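Local coordinates for major Capsid Protein VP1 (Chimpanzee polyomavirus Bob, PDB 6Y9I) that assembles as pentamers into the outer shell of the polyomavirus capsid and probably recognises glycan receptors on host cells, at residues Thr20-Tyr25 with Phe281-Arg286; Met87-Val92 with Leu285-Val290; Val92-Glu97 with Thr236-Glu241; Glu140-Gln145 with Ser207-Ser212. All coordinates share one frame; numbering follows the deposited sequence.

Contact 1: residues Thr20-Tyr25 with Phe281-Arg286; sequences TEIELY and FKVTLR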
loop_
_atom_site.group_PDB
_atom_site.type_symbol
_atom_site.label_atom_id
_atom_site.label_comp_id
_atom_site.label_asym_id
_atom_site.label_seq_id
_atom_site.Cartn_x
_atom_site.Cartn_y
_atom_site.Cartn_z
ATOM N N THR A 20 9.697 18.832 30.832
ATOM C CA THR A 20 8.265 19.071 31.078
ATOM C C THR A 20 7.496 18.496 29.890
ATOM O O THR A 20 8.123 18.148 28.877
ATOM C CB THR A 20 7.999 20.555 31.340
ATOM O OG1 THR A 20 6.686 20.643 31.898
ATOM C CG2 THR A 20 8.132 21.420 30.108
ATOM N N GLU A 21 6.186 18.417 30.044
ATOM C CA GLU A 21 5.249 17.767 29.103
ATOM C C GLU A 21 4.031 18.675 28.987
ATOM O O GLU A 21 3.573 19.148 30.027
ATOM C CB GLU A 21 4.900 16.413 29.703
ATOM C CG GLU A 21 4.187 15.455 28.788
ATOM C CD GLU A 21 3.857 14.170 29.540
ATOM O OE1 GLU A 21 2.792 14.105 30.223
ATOM O OE2 GLU A 21 4.690 13.263 29.498
ATOM N N ILE A 22 3.543 18.952 27.783
ATOM C CA ILE A 22 2.294 19.742 27.642
ATOM C C ILE A 22 1.349 18.917 26.765
ATOM O O ILE A 22 1.822 18.146 25.951
ATOM C CB ILE A 22 2.553 21.171 27.130
ATOM C CG1 ILE A 22 2.958 21.183 25.663
ATOM C CG2 ILE A 22 3.564 21.901 28.006
ATOM C CD1 ILE A 22 1.764 21.252 24.719
ATOM N N GLU A 23 0.061 19.023 27.018
ATOM C CA GLU A 23 -0.956 18.263 26.256
ATOM C C GLU A 23 -2.072 19.239 25.869
ATOM O O GLU A 23 -2.321 20.189 26.615
ATOM C CB GLU A 23 -1.316 16.982 27.009
ATOM C CG GLU A 23 -2.279 17.127 28.166
ATOM C CD GLU A 23 -2.678 15.793 28.795
ATOM O OE1 GLU A 23 -3.535 15.822 29.713
ATOM O OE2 GLU A 23 -2.155 14.718 28.353
ATOM N N LEU A 24 -2.619 19.075 24.669
ATOM C CA LEU A 24 -3.775 19.868 24.214
ATOM C C LEU A 24 -4.450 19.180 23.032
ATOM O O LEU A 24 -3.875 18.232 22.444
ATOM C CB LEU A 24 -3.357 21.290 23.858
ATOM C CG LEU A 24 -2.537 21.470 22.586
ATOM C CD1 LEU A 24 -2.779 22.858 22.033
ATOM C CD2 LEU A 24 -1.061 21.240 22.850
ATOM N N TYR A 25 -5.673 19.616 22.781
ATOM C CA TYR A 25 -6.500 19.214 21.625
ATOM C C TYR A 25 -6.608 20.415 20.717
ATOM O O TYR A 25 -6.719 21.548 21.261
ATOM C CB TYR A 25 -7.898 18.794 22.058
ATOM C CG TYR A 25 -8.024 17.330 22.348
ATOM C CD1 TYR A 25 -7.923 16.405 21.325
ATOM C CD2 TYR A 25 -8.258 16.871 23.632
ATOM C CE1 TYR A 25 -8.063 15.053 21.569
ATOM C CE2 TYR A 25 -8.388 15.518 23.896
ATOM C CZ TYR A 25 -8.301 14.609 22.855
ATOM O OH TYR A 25 -8.442 13.271 23.080
ATOM N N PHE A 281 -2.316 16.317 21.085
ATOM C CA PHE A 281 -0.844 16.467 21.118
ATOM C C PHE A 281 -0.351 16.297 22.554
ATOM O O PHE A 281 -0.926 16.914 23.484
ATOM C CB PHE A 281 -0.421 17.876 20.703
ATOM C CG PHE A 281 -0.681 18.258 19.273
ATOM C CD1 PHE A 281 -1.952 18.637 18.865
ATOM C CD2 PHE A 281 0.361 18.315 18.353
ATOM C CE1 PHE A 281 -2.179 19.026 17.559
ATOM C CE2 PHE A 281 0.128 18.724 17.044
ATOM C CZ PHE A 281 -1.140 19.068 16.660
ATOM N N LYS A 282 0.687 15.500 22.731
ATOM C CA LYS A 282 1.505 15.507 23.963
ATOM C C LYS A 282 2.937 15.749 23.522
ATOM O O LYS A 282 3.476 14.916 22.765
ATOM C CB LYS A 282 1.368 14.197 24.732
ATOM C CG LYS A 282 2.147 14.129 26.038
ATOM C CD LYS A 282 2.307 12.713 26.584
ATOM C CE LYS A 282 1.106 11.808 26.373
ATOM N NZ LYS A 282 1.182 10.585 27.208
ATOM N N VAL A 283 3.516 16.857 23.961
ATOM C CA VAL A 283 4.866 17.276 23.529
ATOM C C VAL A 283 5.763 17.229 24.761
ATOM O O VAL A 283 5.384 17.805 25.796
ATOM C CB VAL A 283 4.827 18.684 22.899
ATOM C CG1 VAL A 283 6.213 19.122 22.444
ATOM C CG2 VAL A 283 3.844 18.757 21.756
ATOM N N THR A 284 6.903 16.560 24.642
ATOM C CA THR A 284 7.947 16.484 25.689
ATOM C C THR A 284 9.018 17.532 25.372
ATOM O O THR A 284 9.508 17.583 24.217
ATOM C CB THR A 284 8.553 15.080 25.776
ATOM O OG1 THR A 284 7.499 14.164 26.065
ATOM C CG2 THR A 284 9.603 14.972 26.855
ATOM N N LEU A 285 9.356 18.361 26.355
ATOM C CA LEU A 285 10.353 19.441 26.188
ATOM C C LEU A 285 11.448 19.317 27.243
ATOM O O LEU A 285 11.172 18.841 28.362
ATOM C CB LEU A 285 9.641 20.789 26.290
ATOM C CG LEU A 285 8.517 20.999 25.268
ATOM C CD1 LEU A 285 7.159 20.854 25.933
ATOM C CD2 LEU A 285 8.642 22.363 24.609
ATOM N N ARG A 286 12.661 19.706 26.867
ATOM C CA ARG A 286 13.822 19.762 27.798
ATOM C C ARG A 286 14.457 21.156 27.725
ATOM O O ARG A 286 14.290 21.873 26.710
ATOM C CB ARG A 286 14.832 18.662 27.475
ATOM C CG ARG A 286 15.557 18.873 26.159
ATOM C CD ARG A 286 16.478 17.738 25.778
ATOM N NE ARG A 286 16.992 17.976 24.437
ATOM C CZ ARG A 286 17.480 17.039 23.644
ATOM N NH1 ARG A 286 17.596 15.794 24.084
ATOM N NH2 ARG A 286 17.880 17.347 22.424
HETATM O O HOH W 1 2.982 11.106 29.512
HETATM O O HOH W 2 0.667 12.247 29.941
#
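Thr20-Leu24 and Phe281-Leu285 pair as antiparallel strands in the beta-sandwich of VP1, the jelly-roll fold of polyomavirus capsid proteins. The short segments run 163° apart. Three hydrogen-bonded pairs hold them: Thr20 with Leu285, Ile22 with Val283, and Leu24 with Phe281. Each pair makes two N-H...O bonds. Leu285 N to Thr20 O is 2.8 Å and almost straight.

The two sheet faces differ. On the mainly apolar face, which also carries Thr20, Ile22 lies beside Val283, pointing the same way, with Ile22 CG1 4.2 Å from Val283 CB. Leu24 CD2 comes to 4.0 Å from Phe281 CB. The other face carries Glu21, Glu23, Lys282 and Thr284. Glu21 CG is anti to its backbone N (chi1 -168°), which lays the chain over Lys282; Glu21 CD sits 3.6 Å from Lys282 CD. Their charged ends do not touch. Water 1 joins them, donating to Glu21 OE2 and accepting from Lys282 NZ. Glu23 OE2 bonds to Tyr280 OH, and the nearest atom of the Glu23 side chain is about 3 Å from a magnesium ion.

On its other edge, strand 281-286 pairs with strand 87-98. Leu253 and Val255 of strand 252-265 touch the mainly apolar face.

Contact 2: residues Met87-Val92 with Leu285-Val290; sequences MMWEAV and LRKRAV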
loop_
_atom_site.group_PDB
_atom_site.type_symbol
_atom_site.label_atom_id
_atom_site.label_comp_id
_atom_site.label_asym_id
_atom_site.label_seq_id
_atom_site.Cartn_x
_atom_site.Cartn_y
_atom_site.Cartn_z
ATOM N N MET A 87 18.388 30.034 29.097
ATOM C CA MET A 87 17.737 28.752 28.694
ATOM C C MET A 87 16.555 28.988 27.729
ATOM O O MET A 87 15.939 30.059 27.773
ATOM C CB MET A 87 17.267 28.001 29.941
ATOM C CG MET A 87 18.377 27.829 30.981
ATOM S SD MET A 87 17.882 26.852 32.421
ATOM C CE MET A 87 16.691 27.967 33.160
ATOM N N MET A 88 16.274 28.012 26.867
ATOM C CA MET A 88 14.987 27.892 26.130
ATOM C C MET A 88 14.483 26.457 26.247
ATOM O O MET A 88 15.296 25.506 26.370
ATOM C CB MET A 88 15.123 28.241 24.644
ATOM C CG MET A 88 15.512 29.672 24.388
ATOM S SD MET A 88 15.860 29.944 22.650
ATOM C CE MET A 88 14.225 30.397 22.078
ATOM N N TRP A 89 13.166 26.311 26.244
ATOM C CA TRP A 89 12.503 25.005 26.047
ATOM C C TRP A 89 12.800 24.501 24.640
ATOM O O TRP A 89 12.663 25.265 23.694
ATOM C CB TRP A 89 11.021 25.127 26.321
ATOM C CG TRP A 89 10.724 25.300 27.775
ATOM C CD1 TRP A 89 10.193 26.399 28.383
ATOM C CD2 TRP A 89 10.928 24.316 28.802
ATOM N NE1 TRP A 89 10.043 26.170 29.726
ATOM C CE2 TRP A 89 10.473 24.894 30.009
ATOM C CE3 TRP A 89 11.438 23.004 28.816
ATOM C CZ2 TRP A 89 10.534 24.210 31.219
ATOM C CZ3 TRP A 89 11.480 22.329 30.015
ATOM C CH2 TRP A 89 11.047 22.928 31.199
ATOM N N GLU A 90 13.206 23.233 24.543
ATOM C CA GLU A 90 13.471 22.529 23.270
ATOM C C GLU A 90 12.466 21.386 23.144
ATOM O O GLU A 90 12.504 20.487 23.991
ATOM C CB GLU A 90 14.908 22.022 23.261
ATOM C CG GLU A 90 15.319 21.315 22.005
ATOM C CD GLU A 90 16.634 20.571 22.151
ATOM O OE1 GLU A 90 17.235 20.628 23.248
ATOM O OE2 GLU A 90 17.065 19.923 21.161
ATOM N N ALA A 91 11.593 21.432 22.137
ATOM C CA ALA A 91 10.646 20.325 21.858
ATOM C C ALA A 91 11.420 19.120 21.285
ATOM O O ALA A 91 12.098 19.246 20.236
ATOM C CB ALA A 91 9.526 20.789 20.956
ATOM N N VAL A 92 11.334 17.971 21.954
ATOM C CA VAL A 92 12.170 16.783 21.614
ATOM C C VAL A 92 11.318 15.725 20.905
ATOM O O VAL A 92 11.815 15.078 19.958
ATOM C CB VAL A 92 12.915 16.225 22.846
ATOM C CG1 VAL A 92 13.899 17.247 23.404
ATOM C CG2 VAL A 92 11.988 15.746 23.942
ATOM N N LEU A 285 9.356 18.361 26.355
ATOM C CA LEU A 285 10.353 19.441 26.188
ATOM C C LEU A 285 11.448 19.317 27.243
ATOM O O LEU A 285 11.172 18.841 28.362
ATOM C CB LEU A 285 9.641 20.789 26.290
ATOM C CG LEU A 285 8.517 20.999 25.268
ATOM C CD1 LEU A 285 7.159 20.854 25.933
ATOM C CD2 LEU A 285 8.642 22.363 24.609
ATOM N N ARG A 286 12.661 19.706 26.867
ATOM C CA ARG A 286 13.822 19.762 27.798
ATOM C C ARG A 286 14.457 21.156 27.725
ATOM O O ARG A 286 14.290 21.873 26.710
ATOM C CB ARG A 286 14.832 18.662 27.475
ATOM C CG ARG A 286 15.557 18.873 26.159
ATOM C CD ARG A 286 16.478 17.738 25.778
ATOM N NE ARG A 286 16.992 17.976 24.437
ATOM C CZ ARG A 286 17.480 17.039 23.644
ATOM N NH1 ARG A 286 17.596 15.794 24.084
ATOM N NH2 ARG A 286 17.880 17.347 22.424
ATOM N N LYS A 287 15.149 21.529 28.789
ATOM C CA LYS A 287 15.842 22.829 28.882
ATOM C C LYS A 287 17.100 22.727 28.020
ATOM O O LYS A 287 17.809 21.719 28.142
ATOM C CB LYS A 287 16.150 23.157 30.340
ATOM C CG LYS A 287 14.934 23.436 31.196
ATOM C CD LYS A 287 15.321 23.665 32.621
ATOM C CE LYS A 287 14.148 23.993 33.517
ATOM N NZ LYS A 287 14.571 23.881 34.931
ATOM N N ARG A 288 17.307 23.707 27.150
ATOM C CA ARG A 288 18.517 23.847 26.298
ATOM C C ARG A 288 19.197 25.184 26.620
ATOM O O ARG A 288 18.505 26.243 26.643
ATOM C CB ARG A 288 18.130 23.750 24.819
ATOM C CG ARG A 288 19.252 24.057 23.840
ATOM C CD ARG A 288 20.303 22.978 23.696
ATOM N NE ARG A 288 19.777 21.829 22.983
ATOM C CZ ARG A 288 20.508 20.987 22.267
ATOM N NH1 ARG A 288 21.821 21.154 22.192
ATOM N NH2 ARG A 288 19.922 19.994 21.616
ATOM N N ALA A 289 20.505 25.152 26.847
ATOM C CA ALA A 289 21.311 26.382 27.031
ATOM C C ALA A 289 21.522 27.021 25.656
ATOM O O ALA A 289 21.733 26.302 24.667
ATOM C CB ALA A 289 22.623 26.088 27.735
ATOM N N VAL A 290 21.425 28.348 25.612
ATOM C CA VAL A 290 21.623 29.180 24.395
ATOM C C VAL A 290 22.454 30.401 24.804
ATOM O O VAL A 290 22.475 30.720 26.020
ATOM C CB VAL A 290 20.268 29.572 23.770
ATOM C CG1 VAL A 290 19.507 28.344 23.267
ATOM C CG2 VAL A 290 19.403 30.394 24.722
#
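Glu90 is gripped by Arg286 and Arg288, and this salt-bridge network is the tight part of the contact. Each arginine binds side-on through NE and NH2. Glu90 OE1 takes Arg288 NE at 2.8 Å and Arg286 NE at 2.9 Å, from opposite faces of the carboxylate plane. Glu90 OE2 takes both NH2 groups, again from opposite faces. Each guanidinium therefore presents its NE/NH2 edge to the carboxylate, one from each face of the acid, with planes turned 60° (Arg286) and 48° (Arg288) from it. The extended Glu90 chain, with CG anti to the backbone N (chi1 -179°), carries the carboxylate out to them. Gly245 N adds another bond to OE2. The paired positive charges probably keep this buried acid ionised. Val92 CG1 covers one face of the Arg286 guanidinium, 3.3 Å from Arg286 NE.

The backbones form an antiparallel pair of strands in the VP1 beta-sandwich, next to one another in the sheet. Met88 with Arg288 and Glu90 with Arg286 are the hydrogen-bonded pairs.

Across the sheet from the salt bridges, Trp89 packs with Leu285 CB at 3.8 Å from Trp89 CE3. Lys287 lies over the six-membered ring in a CH-pi contact, its CG 4.1 Å from the centroid. Trp89 NE1 bonds to Pro75 O, and Lys287 NZ to Asp17 O.

The packing is looser around Met87 and Met88, which are partly exposed. Met87 SD is 4.1 Å from Lys287 CD. Met88 crosses the buried Val290 at about a right angle, with Met88 CG 4.0 Å from Val290 CG2.

Contact 3: residues Val92-Glu97 with Thr236-Glu241; sequences VSCKTE and TVLLDE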
loop_
_atom_site.group_PDB
_atom_site.type_symbol
_atom_site.label_atom_id
_atom_site.label_comp_id
_atom_site.label_asym_id
_atom_site.label_seq_id
_atom_site.Cartn_x
_atom_site.Cartn_y
_atom_site.Cartn_z
ATOM N N VAL A 92 11.334 17.971 21.954
ATOM C CA VAL A 92 12.170 16.783 21.614
ATOM C C VAL A 92 11.318 15.725 20.905
ATOM O O VAL A 92 11.815 15.078 19.958
ATOM C CB VAL A 92 12.915 16.225 22.846
ATOM C CG1 VAL A 92 13.899 17.247 23.404
ATOM C CG2 VAL A 92 11.988 15.746 23.942
ATOM N N SER A 93 10.076 15.544 21.324
ATOM C CA SER A 93 9.244 14.443 20.796
ATOM C C SER A 93 7.784 14.749 21.084
ATOM O O SER A 93 7.476 15.555 21.999
ATOM C CB SER A 93 9.674 13.101 21.383
ATOM O OG SER A 93 9.352 13.049 22.751
ATOM N N CYS A 94 6.899 14.126 20.335
ATOM C CA CYS A 94 5.463 14.280 20.638
ATOM C C CYS A 94 4.709 12.989 20.360
ATOM O O CYS A 94 5.134 12.215 19.496
ATOM C CB CYS A 94 4.893 15.452 19.861
ATOM S SG CYS A 94 4.887 15.191 18.080
ATOM N N LYS A 95 3.600 12.802 21.068
ATOM C CA LYS A 95 2.582 11.816 20.686
ATOM C C LYS A 95 1.428 12.622 20.119
ATOM O O LYS A 95 1.053 13.636 20.705
ATOM C CB LYS A 95 2.203 10.945 21.876
ATOM C CG LYS A 95 3.308 10.004 22.301
ATOM C CD LYS A 95 2.793 8.886 23.156
ATOM C CE LYS A 95 3.885 7.947 23.598
ATOM N NZ LYS A 95 3.344 7.012 24.615
ATOM N N THR A 96 0.949 12.232 18.959
ATOM C CA THR A 96 -0.217 12.907 18.363
ATOM C C THR A 96 -1.202 11.831 17.922
ATOM O O THR A 96 -0.778 10.729 17.522
ATOM C CB THR A 96 0.218 13.918 17.294
ATOM O OG1 THR A 96 -0.954 14.633 16.928
ATOM C CG2 THR A 96 0.832 13.275 16.070
ATOM N N GLU A 97 -2.478 12.141 18.007
ATOM C CA GLU A 97 -3.529 11.165 17.708
ATOM C C GLU A 97 -4.726 11.891 17.118
ATOM O O GLU A 97 -5.117 12.937 17.668
ATOM C CB GLU A 97 -3.936 10.472 18.999
ATOM C CG GLU A 97 -5.035 9.487 18.790
ATOM C CD GLU A 97 -4.519 8.074 18.774
ATOM O OE1 GLU A 97 -3.520 7.831 18.047
ATOM O OE2 GLU A 97 -5.103 7.246 19.518
ATOM N N THR A 236 6.841 10.592 17.793
ATOM C CA THR A 236 7.479 11.307 16.666
ATOM C C THR A 236 8.647 12.103 17.241
ATOM O O THR A 236 8.388 12.959 18.098
ATOM C CB THR A 236 6.453 12.199 15.970
ATOM O OG1 THR A 236 5.355 11.395 15.546
ATOM C CG2 THR A 236 7.014 12.926 14.779
ATOM N N VAL A 237 9.866 11.871 16.762
ATOM C CA VAL A 237 11.071 12.629 17.222
ATOM C C VAL A 237 11.086 13.987 16.504
ATOM O O VAL A 237 10.886 14.039 15.301
ATOM C CB VAL A 237 12.358 11.808 17.011
ATOM C CG1 VAL A 237 13.629 12.621 17.270
ATOM C CG2 VAL A 237 12.331 10.567 17.893
ATOM N N LEU A 238 11.285 15.079 17.230
ATOM C CA LEU A 238 11.254 16.430 16.619
ATOM C C LEU A 238 12.677 16.981 16.428
ATOM O O LEU A 238 12.795 18.093 15.896
ATOM C CB LEU A 238 10.409 17.320 17.527
ATOM C CG LEU A 238 8.949 16.893 17.680
ATOM C CD1 LEU A 238 8.271 17.657 18.812
ATOM C CD2 LEU A 238 8.188 17.118 16.380
ATOM N N LEU A 239 13.704 16.260 16.870
ATOM C CA LEU A 239 15.132 16.662 16.686
ATOM C C LEU A 239 15.514 16.633 15.202
ATOM O O LEU A 239 15.091 15.718 14.476
ATOM C CB LEU A 239 16.045 15.706 17.455
ATOM C CG LEU A 239 15.689 15.475 18.913
ATOM C CD1 LEU A 239 16.790 14.668 19.593
ATOM C CD2 LEU A 239 15.459 16.808 19.627
ATOM N N ASP A 240 16.303 17.607 14.784
ATOM C CA ASP A 240 16.865 17.725 13.421
ATOM C C ASP A 240 18.152 16.892 13.361
ATOM O O ASP A 240 18.499 16.274 14.377
ATOM C CB ASP A 240 17.107 19.196 13.071
ATOM C CG ASP A 240 18.249 19.892 13.827
ATOM O OD1 ASP A 240 19.078 19.210 14.482
ATOM O OD2 ASP A 240 18.281 21.150 13.791
ATOM N N GLU A 241 18.860 16.928 12.231
ATOM C CA GLU A 241 20.082 16.114 11.964
ATOM C C GLU A 241 21.209 16.472 12.943
ATOM O O GLU A 241 22.077 15.632 13.108
ATOM C CB GLU A 241 20.563 16.313 10.521
HETATM O O HOH W 3 3.209 10.503 17.350
#
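Thr236 meets Cys94 in a hydrogen-bonded antiparallel pair. Thr236 N donates to Cys94 O at 2.9 Å. Cys94 N returns a bond to Thr236 O. On the same face, Cys94 SG lies 4.0 Å from Thr236 CB. SG stands between the backbone N and the carbonyl carbon (chi1 66°), which turns the sulfur toward the threonine. Thr236 OG1 is bonded to water 3, which also accepts a hydrogen bond from Thr96 N. The water's bond to Cys94 O is weak. Phe135 of strand 131-138 packs on Cys94, Thr96 and Thr236.

Val237 faces Ser93 as a non-hydrogen-bonded pair. Ser93 CA makes a CA-H...O contact with Thr236 O. Val237 points to the opposite face from Thr236, and the strand ends here.

Leu238 begins the loop. Its N donates to Val92 O at 2.8 Å, in a nearly straight bond (172° at the hydrogen). The donor lies well above the carbonyl plane. The side chain points toward strand 92-97: Leu238 CD1 is 3.7 Å from Ser93 C and 4.2 Å from Cys94 CB. Val137 and Phe215 also touch it, so this leucine enters the interior of the sandwich.

Leu239 lies side by side with Val92, its CD2 3.8 Å from Val92 CA. It also touches Arg286. Beyond it the chain leaves strand 92-97.

A short strand thus extends the sheet along the edge of strand 87-98. On the other edge, Val92 and Ser93 both face Thr284, which is a classic beta bulge.

Contact 4: residues Glu140-Gln145 with Ser207-Ser212; sequences EPLDLQ and SRNENS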
loop_
_atom_site.group_PDB
_atom_site.type_symbol
_atom_site.label_atom_id
_atom_site.label_comp_id
_atom_site.label_asym_id
_atom_site.label_seq_id
_atom_site.Cartn_x
_atom_site.Cartn_y
_atom_site.Cartn_z
ATOM N N GLU A 140 7.808 28.709 17.084
ATOM C CA GLU A 140 7.145 29.938 16.574
ATOM C C GLU A 140 6.084 29.513 15.574
ATOM O O GLU A 140 6.040 28.332 15.222
ATOM C CB GLU A 140 8.198 30.832 15.940
ATOM C CG GLU A 140 8.854 30.227 14.726
ATOM C CD GLU A 140 10.213 30.825 14.476
ATOM O OE1 GLU A 140 10.342 31.521 13.462
ATOM O OE2 GLU A 140 11.134 30.606 15.306
ATOM N N PRO A 141 5.192 30.425 15.120
ATOM C CA PRO A 141 4.141 30.054 14.182
ATOM C C PRO A 141 4.676 29.402 12.910
ATOM O O PRO A 141 5.802 29.714 12.440
ATOM C CB PRO A 141 3.446 31.395 13.873
ATOM C CG PRO A 141 3.674 32.207 15.132
ATOM C CD PRO A 141 5.095 31.850 15.511
ATOM N N LEU A 142 3.863 28.513 12.355
ATOM C CA LEU A 142 4.213 27.747 11.139
ATOM C C LEU A 142 4.200 28.709 9.948
ATOM O O LEU A 142 3.221 29.467 9.798
ATOM C CB LEU A 142 3.219 26.600 10.950
ATOM C CG LEU A 142 3.608 25.589 9.866
ATOM C CD1 LEU A 142 4.716 24.678 10.364
ATOM C CD2 LEU A 142 2.377 24.801 9.422
ATOM N N ASP A 143 5.269 28.680 9.165
ATOM C CA ASP A 143 5.414 29.405 7.880
ATOM C C ASP A 143 4.548 28.710 6.826
ATOM O O ASP A 143 4.661 27.459 6.667
ATOM C CB ASP A 143 6.884 29.502 7.485
ATOM C CG ASP A 143 7.704 30.303 8.491
ATOM O OD1 ASP A 143 7.429 31.517 8.625
ATOM O OD2 ASP A 143 8.632 29.723 9.108
ATOM N N LEU A 144 3.702 29.485 6.144
ATOM C CA LEU A 144 2.844 29.000 5.040
ATOM C C LEU A 144 3.216 29.668 3.721
ATOM O O LEU A 144 3.531 30.896 3.703
ATOM C CB LEU A 144 1.375 29.288 5.346
ATOM C CG LEU A 144 0.852 28.776 6.677
ATOM C CD1 LEU A 144 -0.507 29.385 6.979
ATOM C CD2 LEU A 144 0.785 27.257 6.685
ATOM N N GLN A 145 3.075 28.896 2.651
ATOM C CA GLN A 145 3.146 29.357 1.245
ATOM C C GLN A 145 1.769 29.206 0.597
ATOM O O GLN A 145 1.116 28.156 0.769
ATOM C CB GLN A 145 4.162 28.504 0.480
ATOM C CG GLN A 145 4.074 28.664 -1.032
ATOM C CD GLN A 145 4.637 29.990 -1.465
ATOM O OE1 GLN A 145 5.688 30.400 -0.979
ATOM N NE2 GLN A 145 3.887 30.699 -2.309
ATOM N N SER A 207 10.748 26.328 2.491
ATOM C CA SER A 207 11.821 27.352 2.366
ATOM C C SER A 207 11.996 28.067 3.713
ATOM O O SER A 207 13.011 28.733 3.908
ATOM C CB SER A 207 11.521 28.336 1.217
ATOM O OG SER A 207 10.653 29.402 1.630
ATOM N N ARG A 208 11.062 27.910 4.648
ATOM C CA ARG A 208 11.212 28.481 6.014
ATOM C C ARG A 208 11.049 27.356 7.038
ATOM O O ARG A 208 11.656 26.312 6.813
ATOM C CB ARG A 208 10.288 29.688 6.130
ATOM C CG ARG A 208 10.719 30.795 5.191
ATOM C CD ARG A 208 9.790 31.965 5.228
ATOM N NE ARG A 208 10.256 32.956 4.258
ATOM C CZ ARG A 208 9.752 34.188 4.184
ATOM N NH1 ARG A 208 10.199 35.042 3.284
ATOM N NH2 ARG A 208 8.778 34.542 4.995
ATOM N N ASN A 209 10.343 27.587 8.139
ATOM C CA ASN A 209 10.066 26.540 9.149
ATOM C C ASN A 209 11.362 25.929 9.663
ATOM O O ASN A 209 11.385 24.712 9.931
ATOM C CB ASN A 209 9.130 25.511 8.520
ATOM C CG ASN A 209 7.710 26.029 8.575
ATOM O OD1 ASN A 209 7.324 26.595 9.593
ATOM N ND2 ASN A 209 6.973 25.938 7.472
ATOM N N GLU A 210 12.422 26.731 9.796
ATOM C CA GLU A 210 13.722 26.236 10.328
ATOM C C GLU A 210 13.522 25.831 11.798
ATOM O O GLU A 210 14.257 24.987 12.261
ATOM C CB GLU A 210 14.804 27.302 10.190
ATOM C CG GLU A 210 15.193 27.589 8.754
ATOM N N ASN A 211 12.530 26.389 12.488
ATOM C CA ASN A 211 12.301 26.189 13.946
ATOM C C ASN A 211 10.949 25.510 14.190
ATOM O O ASN A 211 10.426 25.684 15.261
ATOM C CB ASN A 211 12.389 27.526 14.684
ATOM C CG ASN A 211 12.555 27.367 16.176
ATOM O OD1 ASN A 211 13.273 26.473 16.632
ATOM N ND2 ASN A 211 11.872 28.203 16.939
ATOM N N SER A 212 10.413 24.761 13.214
ATOM C CA SER A 212 9.167 23.962 13.312
ATOM C C SER A 212 9.439 22.618 12.635
ATOM O O SER A 212 10.344 22.536 11.816
ATOM C CB SER A 212 7.963 24.646 12.677
ATOM O OG SER A 212 7.551 25.835 13.365
HETATM O O HOH W 4 5.159 26.045 14.170
HETATM O O HOH W 5 7.829 28.019 11.803
HETATM O O HOH W 6 6.661 33.082 6.528
#
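Asp143 and Asn209 carry a polar strand-to-loop contact, where strand 142-146 meets the loop before strand 212-219. The side-chain amide of Asn209 binds both backbone polar groups of Asp143, much as a neighbouring strand would. Asn209 OD1 accepts from Asp143 N at 3.0 Å, and Asn209 ND2 donates to Asp143 O at 2.9 Å. In return, Asp143 OD2 accepts from Asn209 N at 2.9 Å on its anti side, tilted from the carboxylate plane. Three bonds thus lock the two residues together.

Strand 142-146 is the middle strand of a small antiparallel sheet with strands 188-191 and 202-204. Asn209 opens a type I beta turn that ends at Ser212, and this turn leads into the main sandwich.

Leu142 CD1 comes to 3.3 Å from Asn209 OD1 and packs on Ser212 CB. Water 6 connects Asp143 OD1 to Arg208 NH2. At the far end, Asn211 ND2 donates to Glu140 OE2 at 3.0 Å, with the amide and carboxylate planes 73° apart. The same nitrogen bonds to Leu247 O. Arg190 forms salt bridges with both Asp143 OD1 and Glu140 OE1. Asn232 of a neighbouring subunit packs on Asn209.

How the contacts relate
From the N terminus, strand 20-25 comes first and pairs with 281-286 near the other end of the chain, so contact 1 closes the longest loop. Contact 2 opens at 87-92 and closes on the same late strand, sharing Leu285 and Arg286 with contact 1 and running on to Val290. Contact 3 shares Val92 with contact 2 and closes within its loop, and contact 4 closes within the loop of contact 3. Contacts 1 to 3 join four neighbouring strands of one sheet; Thr284 bonds to Val92 and Ser93 where they meet. Contact 4 touches none of the others. It ties the small three-stranded sheet to the entry of strand 212-219.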